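Local coordinates for malate dehydrogenase (PDB 4BGV), which catalyses the reversible NAD-dependent oxidation of (S)-malate to oxaloacetate, a step of the tricarboxylic acid cycle, at the interface of chains A and B. Sequence-based numbering; all coordinates share one arbitrary frame. Chains: chain A/B, Malate dehydrogenase.

Contact 1: the interface of chains A and B. Residues chain A 50-51, 55-57; chain B 168-170.
The short helix 50-53 of chain A and the loop that follows it, through A:Asp56, meet the turn at B:Ser168 and the 3-10 helix 169-171 of chain B. The patch shows how one carboxylate can hold the start of a helical turn on a partner subunit. Both oxygens of A:Asp56 accept bonds from chain B, each on its syn side. OD1 takes the backbone N of B:Phe169 at 2.9 Å, and OD2 takes the hydroxyl OG of B:Ser168 at 2.7 Å. Neither donor lies in the carboxylate plane; both stand about 20° out of it, so the carboxylate is gripped as a fork, slightly askew. B:Ser168 turns OG away from its own backbone N (chi1 171°), and this lets the hydroxyl serve two partners. It donates to the aspartate of chain A and accepts from the backbone N of poorly ordered B:Glu170 at 3.0 Å, tying the bond across the interface to the first turn of its own 3-10 helix. Beside this polar fork the ring of B:Phe169 slides under helix 50-53. The methyl of A:Ala50 sits over one face, offset toward the rim, while the pyrrolidine of A:Pro51 crosses the root of the phenyl side chain obliquely, its CA 3.8 Å from CB of B:Phe169. Within chain A, A:Ala50 CA lies over the rim of one A:Tyr55 ring face. The CB of A:Ala50 lies 3.7 Å from the centroid of the B:Phe169 ring.

Contact 2: the interface of chains A and B. Residues chain A 156, 159-160, 213, 220-221; chain B 44, 48.
The carboxylate oxygen OE1 of B:Glu48 is gripped by A:Arg156, directly through NE at 3.0 Å and again through water 1, which also bonds NH2 of the same arginine. This small ring of contacts illustrates how a substrate-binding residue can be positioned by a neighbouring subunit. The guanidinium meets the oxygen in its own plane, but approaches the carboxylate from above, 50° out of that group's plane, and the two flat groups are turned 67° against each other. The direct bond runs through NE, while NH2 is joined to B:Glu48 OE1 through water 1. OE2, the other oxygen, points at the rim of A:Phe160, 3.3 Å from CZ, and bonds water 2 at 2.6 Å. Water 2 passes to OE1 of A:Glu220, so the two acids share a bridging solvent molecule. A:Arg213 probably tempers their mutual repulsion: it clasps A:Glu220 side-on with NE and NH2, and its aliphatic CD lies over the face of A:Phe160 opposite A:Arg156 O. A leucine in place of A:Arg156 would probably leave the B:Glu48 carboxylate without its charged mate and water 1 less firmly held. B:Leu44, whose CG lies beside its carbonyl carbon (chi1 -176°), reaches across to A:Glu220 and A:Ile221. Its methyl CD2 ends 3.8 Å from CD1 of A:Ile221.

Contact 3: the interface of chains A and B. Residues chain A 155, 158-159, 169-170; chain B 50-51, 55-56.
This is a mixed apolar and polar patch of a two-fold interface between identical subunits, and it pins helix 50-53 of chain B against helix 150-165 of chain A; within the four-chain deposited assembly the pair is probably one dimer of the tetramer, as in related dehydrogenases. B:Pro51 is the wedge. Its CB sits over the centre of the A:Arg158 guanidinium, 3.4 Å from CZ, so the flat cation offers a face to an apolar ring. The arginine bends at chi3 (69°) to lay that face down, and its NH2 is held by the carbonyl O of A:Phe169 at 2.9 Å. The bond thereby braces the long helix against the 3-10 turn while B:Pro51 presses on the guanidinium. At the other flank, CG2 of A:Thr155 touches the proline CB at 3.5 Å. A:Thr159 crosses the pyrrolidine at about a right angle, its OG1 fixed by a bond to the A:Thr155 carbonyl at 2.8 Å. OD1 of B:Asp56 accepts the backbone N of A:Phe169, the counterpart of the bond in the first patch. In the fold, helix 150-165 and the 3-10 helix 169-171 belong to the C-terminal catalytic half of one subunit, whereas B:Pro51 comes from the NAD-binding half of the other.

Contact 4: the interface of chains A and B. Residues chain A 225, 230-234; chain B 42, 45.
A chi1 of -162° sets CG of B:Asp45 nearly opposite its backbone N and sends it from helix 38-47 into chain A, where A:Tyr225 (chi1 -78°) brings its phenol to meet it. The result is a helix N-terminal cap supplied in trans by another subunit. OD2 receives OH of A:Tyr225 at 2.8 Å on its anti lone pair and the backbone N of A:Phe231 at 2.9 Å on its syn one, and A:Tyr232 N comes from above the carboxylate plane. OD1 takes the backbone N of A:Ala233 at 2.9 Å, also from above the plane. The last two amides begin helix 232-246, whose N-terminal end is likely to stabilise the negative charge. A:Phe231 turns one ring face toward OD2, perpendicular to the carboxylate. Alongside, the bent chain of B:Lys42 crosses A:Tyr225, CD lying 3.7 Å from the ring carbon CE1. Its ammonium NZ reaches the A:Tyr232 hydroxyl through water 3. Were B:Asp45 an alanine, the backbone N atoms of A:Phe231, A:Tyr232 and A:Ala233 would probably lose this acceptor, and the A:Tyr225 hydroxyl its mate. The centre of the site lies about 12 Å from A:His180, the active-site base, and the cap may link subunit pairing to the framework around the catalytic centre.

Contact 1: the interface of chains A and B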
loop_
_atom_site.group_PDB
_atom_site.type_symbol
_atom_site.label_atom_id
_atom_site.label_comp_id
_atom_site.label_asym_id
_atom_site.label_seq_id
_atom_site.Cartn_x
_atom_site.Cartn_y
_atom_site.Cartn_z
ATOM N N ALA A 50 14.202 2.022 -5.297
ATOM C CA ALA A 50 13.887 2.014 -3.856
ATOM C C ALA A 50 13.590 3.390 -3.216
ATOM O O ALA A 50 12.646 3.510 -2.420
ATOM C CB ALA A 50 14.987 1.280 -3.069
ATOM N N PRO A 51 14.394 4.427 -3.530
ATOM C CA PRO A 51 14.066 5.714 -2.908
ATOM C C PRO A 51 12.659 6.240 -3.252
ATOM O O PRO A 51 12.044 6.897 -2.407
ATOM C CB PRO A 51 15.157 6.655 -3.442
ATOM C CG PRO A 51 16.334 5.730 -3.695
ATOM C CD PRO A 51 15.699 4.472 -4.226
ATOM N N TYR A 55 10.969 0.799 -0.526
ATOM C CA TYR A 55 11.436 -0.475 0.043
ATOM C C TYR A 55 12.877 -0.450 0.536
ATOM O O TYR A 55 13.795 -0.120 -0.212
ATOM C CB TYR A 55 11.200 -1.671 -0.899
ATOM C CG TYR A 55 11.520 -1.489 -2.378
ATOM C CD1 TYR A 55 12.830 -1.588 -2.858
ATOM C CD2 TYR A 55 10.497 -1.295 -3.302
ATOM C CE1 TYR A 55 13.112 -1.459 -4.218
ATOM C CE2 TYR A 55 10.769 -1.163 -4.649
ATOM C CZ TYR A 55 12.057 -1.248 -5.107
ATOM O OH TYR A 55 12.270 -1.113 -6.457
ATOM N N ASP A 56 13.068 -0.775 1.816
ATOM C CA ASP A 56 14.406 -0.824 2.400
ATOM C C ASP A 56 14.862 -2.276 2.439
ATOM O O ASP A 56 14.742 -2.961 3.461
ATOM C CB ASP A 56 14.414 -0.203 3.796
ATOM C CG ASP A 56 14.427 1.321 3.750
ATOM O OD1 ASP A 56 15.086 1.866 2.845
ATOM O OD2 ASP A 56 13.786 1.959 4.608
ATOM N N LEU A 57 15.360 -2.739 1.297
ATOM C CA LEU A 57 15.738 -4.132 1.097
ATOM C C LEU A 57 17.105 -4.234 0.435
ATOM O O LEU A 57 17.582 -3.294 -0.198
ATOM C CB LEU A 57 14.728 -4.834 0.175
ATOM C CG LEU A 57 13.275 -4.825 0.646
ATOM C CD1 LEU A 57 12.366 -5.249 -0.486
ATOM C CD2 LEU A 57 13.095 -5.730 1.877
ATOM N N SER B 168 18.292 4.144 5.573
ATOM C CA SER B 168 17.072 3.983 4.772
ATOM C C SER B 168 17.079 4.850 3.512
ATOM O O SER B 168 17.480 6.022 3.561
ATOM C CB SER B 168 15.842 4.402 5.593
ATOM O OG SER B 168 14.681 4.451 4.767
ATOM N N PHE B 169 16.585 4.295 2.404
ATOM C CA PHE B 169 16.461 5.074 1.170
ATOM C C PHE B 169 15.522 6.258 1.350
ATOM O O PHE B 169 15.625 7.263 0.642
ATOM C CB PHE B 169 15.954 4.198 0.017
ATOM C CG PHE B 169 16.874 3.079 -0.335
ATOM C CD1 PHE B 169 18.108 3.341 -0.895
ATOM C CD2 PHE B 169 16.511 1.769 -0.112
ATOM C CE1 PHE B 169 18.972 2.322 -1.214
ATOM C CE2 PHE B 169 17.365 0.731 -0.446
ATOM C CZ PHE B 169 18.599 1.009 -1.004
ATOM N N GLU B 170 14.604 6.145 2.304
ATOM C CA GLU B 170 13.621 7.202 2.497
ATOM C C GLU B 170 14.233 8.479 3.078
ATOM O O GLU B 170 13.696 9.573 2.884
ATOM C CB GLU B 170 12.467 6.716 3.384
ATOM C CG GLU B 170 11.368 7.743 3.563
ATOM C CD GLU B 170 10.139 7.172 4.218
ATOM O OE1 GLU B 170 10.186 5.997 4.653
ATOM O OE2 GLU B 170 9.119 7.897 4.282
#

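Contact 2: the interface of chains A and B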
loop_
_atom_site.group_PDB
_atom_site.type_symbol
_atom_site.label_atom_id
_atom_site.label_comp_id
_atom_site.label_asym_id
_atom_site.label_seq_id
_atom_site.Cartn_x
_atom_site.Cartn_y
_atom_site.Cartn_z
ATOM N N ARG A 156 -6.482 -14.921 -14.404
ATOM C CA ARG A 156 -6.994 -14.655 -15.756
ATOM C C ARG A 156 -8.513 -14.848 -15.798
ATOM O O ARG A 156 -9.247 -13.983 -16.274
ATOM C CB ARG A 156 -6.303 -15.545 -16.805
ATOM C CG ARG A 156 -4.806 -15.241 -16.970
ATOM C CD ARG A 156 -4.302 -15.719 -18.336
ATOM N NE ARG A 156 -2.923 -15.298 -18.594
ATOM C CZ ARG A 156 -1.882 -16.127 -18.663
ATOM N NH1 ARG A 156 -2.057 -17.441 -18.514
ATOM N NH2 ARG A 156 -0.662 -15.639 -18.887
ATOM N N THR A 159 -10.284 -12.030 -14.180
ATOM C CA THR A 159 -10.248 -10.816 -15.000
ATOM C C THR A 159 -11.371 -10.855 -16.043
ATOM O O THR A 159 -12.120 -9.886 -16.196
ATOM C CB THR A 159 -8.895 -10.668 -15.717
ATOM O OG1 THR A 159 -7.844 -10.595 -14.740
ATOM C CG2 THR A 159 -8.876 -9.417 -16.595
ATOM N N PHE A 160 -11.501 -11.992 -16.732
ATOM C CA PHE A 160 -12.480 -12.146 -17.807
ATOM C C PHE A 160 -13.916 -12.062 -17.275
ATOM O O PHE A 160 -14.793 -11.412 -17.884
ATOM C CB PHE A 160 -12.269 -13.473 -18.553
ATOM C CG PHE A 160 -10.861 -13.677 -19.085
ATOM C CD1 PHE A 160 -10.079 -12.599 -19.488
ATOM C CD2 PHE A 160 -10.331 -14.960 -19.194
ATOM C CE1 PHE A 160 -8.781 -12.796 -19.985
ATOM C CE2 PHE A 160 -9.035 -15.168 -19.683
ATOM C CZ PHE A 160 -8.259 -14.082 -20.080
ATOM N N ARG A 213 -11.014 -19.253 -23.049
ATOM C CA ARG A 213 -9.999 -18.189 -23.049
ATOM C C ARG A 213 -9.011 -18.381 -21.925
ATOM O O ARG A 213 -7.825 -18.109 -22.092
ATOM C CB ARG A 213 -10.628 -16.799 -22.941
ATOM C CG ARG A 213 -9.649 -15.642 -23.159
ATOM C CD ARG A 213 -10.363 -14.302 -23.058
ATOM N NE ARG A 213 -9.437 -13.184 -23.229
ATOM C CZ ARG A 213 -9.765 -11.910 -23.047
ATOM N NH1 ARG A 213 -11.009 -11.578 -22.670
ATOM N NH2 ARG A 213 -8.845 -10.966 -23.223
ATOM N N GLU A 220 -2.736 -16.517 -25.692
ATOM C CA GLU A 220 -3.284 -15.221 -26.086
ATOM C C GLU A 220 -2.216 -14.147 -25.929
ATOM O O GLU A 220 -2.042 -13.311 -26.814
ATOM C CB GLU A 220 -4.525 -14.858 -25.250
ATOM C CG GLU A 220 -5.121 -13.486 -25.580
ATOM C CD GLU A 220 -6.368 -13.135 -24.749
ATOM O OE1 GLU A 220 -6.673 -13.870 -23.788
ATOM O OE2 GLU A 220 -7.044 -12.124 -25.067
ATOM N N ILE A 221 -1.499 -14.172 -24.811
ATOM C CA ILE A 221 -0.427 -13.197 -24.589
ATOM C C ILE A 221 0.747 -13.427 -25.549
ATOM O O ILE A 221 1.300 -12.479 -26.102
ATOM C CB ILE A 221 0.080 -13.212 -23.124
ATOM C CG1 ILE A 221 -1.071 -12.938 -22.159
ATOM C CG2 ILE A 221 1.167 -12.156 -22.925
ATOM C CD1 ILE A 221 -1.708 -11.576 -22.348
ATOM N N LEU B 44 -2.989 -6.121 -21.484
ATOM C CA LEU B 44 -3.726 -7.293 -21.003
ATOM C C LEU B 44 -2.954 -8.025 -19.903
ATOM O O LEU B 44 -3.545 -8.472 -18.920
ATOM C CB LEU B 44 -4.104 -8.234 -22.156
ATOM C CG LEU B 44 -4.974 -9.454 -21.804
ATOM C CD1 LEU B 44 -6.302 -9.030 -21.151
ATOM C CD2 LEU B 44 -5.236 -10.365 -23.024
ATOM N N GLU B 48 -4.442 -8.465 -16.286
ATOM C CA GLU B 48 -4.707 -9.799 -15.751
ATOM C C GLU B 48 -4.162 -10.019 -14.332
ATOM O O GLU B 48 -4.512 -10.991 -13.687
ATOM C CB GLU B 48 -4.227 -10.887 -16.728
ATOM C CG GLU B 48 -5.194 -11.050 -17.913
ATOM C CD GLU B 48 -4.678 -11.974 -19.002
ATOM O OE1 GLU B 48 -3.505 -12.405 -18.940
ATOM O OE2 GLU B 48 -5.457 -12.266 -19.933
HETATM O O HOH W 1 -0.743 -12.798 -18.433
HETATM O O HOH W 2 -4.834 -14.017 -21.714
#

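Contact 3: the interface of chains A and B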
loop_
_atom_site.group_PDB
_atom_site.type_symbol
_atom_site.label_atom_id
_atom_site.label_comp_id
_atom_site.label_asym_id
_atom_site.label_seq_id
_atom_site.Cartn_x
_atom_site.Cartn_y
_atom_site.Cartn_z
ATOM N N THR A 155 -6.323 -15.944 -11.836
ATOM C CA THR A 155 -6.300 -14.497 -12.015
ATOM C C THR A 155 -6.824 -14.119 -13.391
ATOM O O THR A 155 -7.530 -13.143 -13.545
ATOM C CB THR A 155 -4.899 -13.904 -11.844
ATOM O OG1 THR A 155 -4.117 -14.756 -11.005
ATOM C CG2 THR A 155 -5.013 -12.541 -11.215
ATOM N N ARG A 158 -10.658 -14.737 -13.420
ATOM C CA ARG A 158 -11.318 -13.651 -12.685
ATOM C C ARG A 158 -11.368 -12.337 -13.481
ATOM O O ARG A 158 -12.354 -11.599 -13.428
ATOM C CB ARG A 158 -10.614 -13.390 -11.352
ATOM C CG ARG A 158 -10.804 -14.501 -10.321
ATOM C CD ARG A 158 -9.849 -14.272 -9.123
ATOM N NE ARG A 158 -10.227 -13.105 -8.333
ATOM C CZ ARG A 158 -9.480 -12.595 -7.358
ATOM N NH1 ARG A 158 -8.312 -13.156 -7.073
ATOM N NH2 ARG A 158 -9.898 -11.525 -6.676
ATOM N N THR A 159 -10.284 -12.030 -14.180
ATOM C CA THR A 159 -10.248 -10.816 -15.000
ATOM C C THR A 159 -11.371 -10.855 -16.043
ATOM O O THR A 159 -12.120 -9.886 -16.196
ATOM C CB THR A 159 -8.895 -10.668 -15.717
ATOM O OG1 THR A 159 -7.844 -10.595 -14.740
ATOM C CG2 THR A 159 -8.876 -9.417 -16.595
ATOM N N PHE A 169 -12.685 -6.609 -9.587
ATOM C CA PHE A 169 -11.866 -7.813 -9.630
ATOM C C PHE A 169 -11.782 -8.450 -8.248
ATOM O O PHE A 169 -11.577 -9.654 -8.128
ATOM C CB PHE A 169 -10.449 -7.513 -10.132
ATOM C CG PHE A 169 -10.395 -6.949 -11.522
ATOM C CD1 PHE A 169 -10.741 -7.738 -12.621
ATOM C CD2 PHE A 169 -9.968 -5.647 -11.742
ATOM C CE1 PHE A 169 -10.682 -7.238 -13.893
ATOM C CE2 PHE A 169 -9.892 -5.139 -13.024
ATOM C CZ PHE A 169 -10.257 -5.928 -14.111
ATOM N N GLU A 170 -11.948 -7.649 -7.200
ATOM C CA GLU A 170 -11.812 -8.174 -5.841
ATOM C C GLU A 170 -12.928 -9.135 -5.455
ATOM O O GLU A 170 -12.756 -9.976 -4.573
ATOM C CB GLU A 170 -11.750 -7.033 -4.818
ATOM C CG GLU A 170 -11.580 -7.514 -3.380
ATOM C CD GLU A 170 -11.095 -6.425 -2.444
ATOM O OE1 GLU A 170 -11.056 -5.249 -2.865
ATOM O OE2 GLU A 170 -10.745 -6.755 -1.285
ATOM N N ALA B 50 -4.673 -7.639 -12.013
ATOM C CA ALA B 50 -5.577 -6.847 -11.147
ATOM C C ALA B 50 -6.258 -7.633 -10.007
ATOM O O ALA B 50 -6.351 -7.122 -8.885
ATOM C CB ALA B 50 -6.627 -6.086 -11.988
ATOM N N PRO B 51 -6.734 -8.868 -10.283
ATOM C CA PRO B 51 -7.379 -9.588 -9.179
ATOM C C PRO B 51 -6.434 -9.843 -7.997
ATOM O O PRO B 51 -6.906 -9.829 -6.865
ATOM C CB PRO B 51 -7.812 -10.901 -9.830
ATOM C CG PRO B 51 -8.084 -10.520 -11.247
ATOM C CD PRO B 51 -6.961 -9.555 -11.572
ATOM N N TYR B 55 -6.168 -3.518 -8.179
ATOM C CA TYR B 55 -6.555 -2.314 -8.909
ATOM C C TYR B 55 -7.775 -2.483 -9.805
ATOM O O TYR B 55 -7.753 -3.274 -10.740
ATOM C CB TYR B 55 -5.390 -1.688 -9.708
ATOM C CG TYR B 55 -4.454 -2.624 -10.471
ATOM C CD1 TYR B 55 -4.771 -3.087 -11.758
ATOM C CD2 TYR B 55 -3.213 -2.963 -9.946
ATOM C CE1 TYR B 55 -3.889 -3.918 -12.460
ATOM C CE2 TYR B 55 -2.326 -3.775 -10.644
ATOM C CZ TYR B 55 -2.667 -4.254 -11.894
ATOM O OH TYR B 55 -1.769 -5.075 -12.561
ATOM N N ASP B 56 -8.814 -1.687 -9.540
ATOM C CA ASP B 56 -10.012 -1.687 -10.382
ATOM C C ASP B 56 -9.926 -0.558 -11.408
ATOM O O ASP B 56 -10.494 0.519 -11.240
ATOM C CB ASP B 56 -11.283 -1.575 -9.527
ATOM C CG ASP B 56 -11.636 -2.886 -8.831
ATOM O OD1 ASP B 56 -11.431 -3.955 -9.445
ATOM O OD2 ASP B 56 -12.113 -2.845 -7.675
#

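Contact 4: the interface of chains A and B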
loop_
_atom_site.group_PDB
_atom_site.type_symbol
_atom_site.label_atom_id
_atom_site.label_comp_id
_atom_site.label_asym_id
_atom_site.label_seq_id
_atom_site.Cartn_x
_atom_site.Cartn_y
_atom_site.Cartn_z
ATOM N N TYR A 225 2.577 -10.602 -27.918
ATOM C CA TYR A 225 3.989 -10.246 -27.713
ATOM C C TYR A 225 4.892 -10.666 -28.877
ATOM O O TYR A 225 5.938 -10.047 -29.115
ATOM C CB TYR A 225 4.528 -10.905 -26.439
ATOM C CG TYR A 225 4.137 -10.229 -25.141
ATOM C CD1 TYR A 225 3.530 -8.972 -25.132
ATOM C CD2 TYR A 225 4.414 -10.836 -23.915
ATOM C CE1 TYR A 225 3.192 -8.356 -23.931
ATOM C CE2 TYR A 225 4.076 -10.227 -22.715
ATOM C CZ TYR A 225 3.468 -8.983 -22.737
ATOM O OH TYR A 225 3.137 -8.355 -21.556
ATOM N N ALA A 230 3.900 -14.212 -21.376
ATOM C CA ALA A 230 3.399 -13.348 -20.297
ATOM C C ALA A 230 4.394 -13.255 -19.142
ATOM O O ALA A 230 5.106 -14.225 -18.848
ATOM C CB ALA A 230 2.057 -13.877 -19.786
ATOM N N PHE A 231 4.433 -12.099 -18.479
ATOM C CA PHE A 231 5.274 -11.942 -17.302
ATOM C C PHE A 231 4.673 -11.092 -16.176
ATOM O O PHE A 231 4.950 -11.347 -15.014
ATOM C CB PHE A 231 6.699 -11.468 -17.655
ATOM C CG PHE A 231 6.749 -10.194 -18.437
ATOM C CD1 PHE A 231 6.548 -10.203 -19.820
ATOM C CD2 PHE A 231 7.038 -8.985 -17.803
ATOM C CE1 PHE A 231 6.624 -9.017 -20.556
ATOM C CE2 PHE A 231 7.114 -7.798 -18.533
ATOM C CZ PHE A 231 6.903 -7.808 -19.907
ATOM N N TYR A 232 3.856 -10.100 -16.508
ATOM C CA TYR A 232 3.257 -9.276 -15.455
ATOM C C TYR A 232 2.280 -10.047 -14.576
ATOM O O TYR A 232 2.413 -10.052 -13.344
ATOM C CB TYR A 232 2.568 -8.032 -16.031
ATOM C CG TYR A 232 3.545 -6.993 -16.532
ATOM C CD1 TYR A 232 4.431 -6.364 -15.642
ATOM C CD2 TYR A 232 3.594 -6.643 -17.881
ATOM C CE1 TYR A 232 5.329 -5.406 -16.083
ATOM C CE2 TYR A 232 4.498 -5.670 -18.339
ATOM C CZ TYR A 232 5.358 -5.066 -17.435
ATOM O OH TYR A 232 6.270 -4.127 -17.866
ATOM N N ALA A 233 1.280 -10.668 -15.190
ATOM C CA ALA A 233 0.318 -11.449 -14.406
ATOM C C ALA A 233 0.970 -12.673 -13.730
ATOM O O ALA A 233 0.729 -12.918 -12.542
ATOM C CB ALA A 233 -0.906 -11.840 -15.242
ATOM N N PRO A 234 1.822 -13.425 -14.467
ATOM C CA PRO A 234 2.586 -14.467 -13.770
ATOM C C PRO A 234 3.392 -13.907 -12.593
ATOM O O PRO A 234 3.383 -14.512 -11.531
ATOM C CB PRO A 234 3.533 -14.978 -14.857
ATOM C CG PRO A 234 2.747 -14.786 -16.138
ATOM C CD PRO A 234 2.053 -13.469 -15.928
ATOM N N LYS B 42 0.797 -5.882 -23.605
ATOM C CA LYS B 42 1.257 -5.323 -22.332
ATOM C C LYS B 42 0.059 -4.912 -21.465
ATOM O O LYS B 42 0.025 -5.185 -20.264
ATOM C CB LYS B 42 2.187 -4.127 -22.551
ATOM C CG LYS B 42 3.506 -4.454 -23.271
ATOM C CD LYS B 42 4.474 -5.274 -22.410
ATOM C CE LYS B 42 5.787 -5.554 -23.155
ATOM N NZ LYS B 42 6.755 -4.393 -23.175
ATOM N N ASP B 45 -1.638 -8.151 -20.080
ATOM C CA ASP B 45 -0.790 -8.837 -19.114
ATOM C C ASP B 45 -0.880 -8.076 -17.791
ATOM O O ASP B 45 -1.058 -8.659 -16.723
ATOM C CB ASP B 45 0.654 -8.882 -19.650
ATOM C CG ASP B 45 1.536 -9.926 -18.962
ATOM O OD1 ASP B 45 1.048 -10.735 -18.128
ATOM O OD2 ASP B 45 2.748 -9.944 -19.297
HETATM O O HOH W 3 7.589 -4.397 -20.420
#

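Contacts 2, 3 and 4 form one cluster: the centres of contacts 2 and 4 are about 9 Å apart, those of contacts 2 and 3 about 11 Å, and A:Thr159 belongs to both of the latter. Helix 38-47 of chain B feeds contacts 2 and 4, and helix 150-165 of chain A feeds contacts 2 and 3. Contact 1, about 28 Å from contact 3, repeats part of it with the chains exchanged, as the two-fold axis requires. Since the centres of contacts 2 and 4 lie about 12 Å from A:His180, each subunit probably supports its partner's active site, and pairing may matter to the working enzyme.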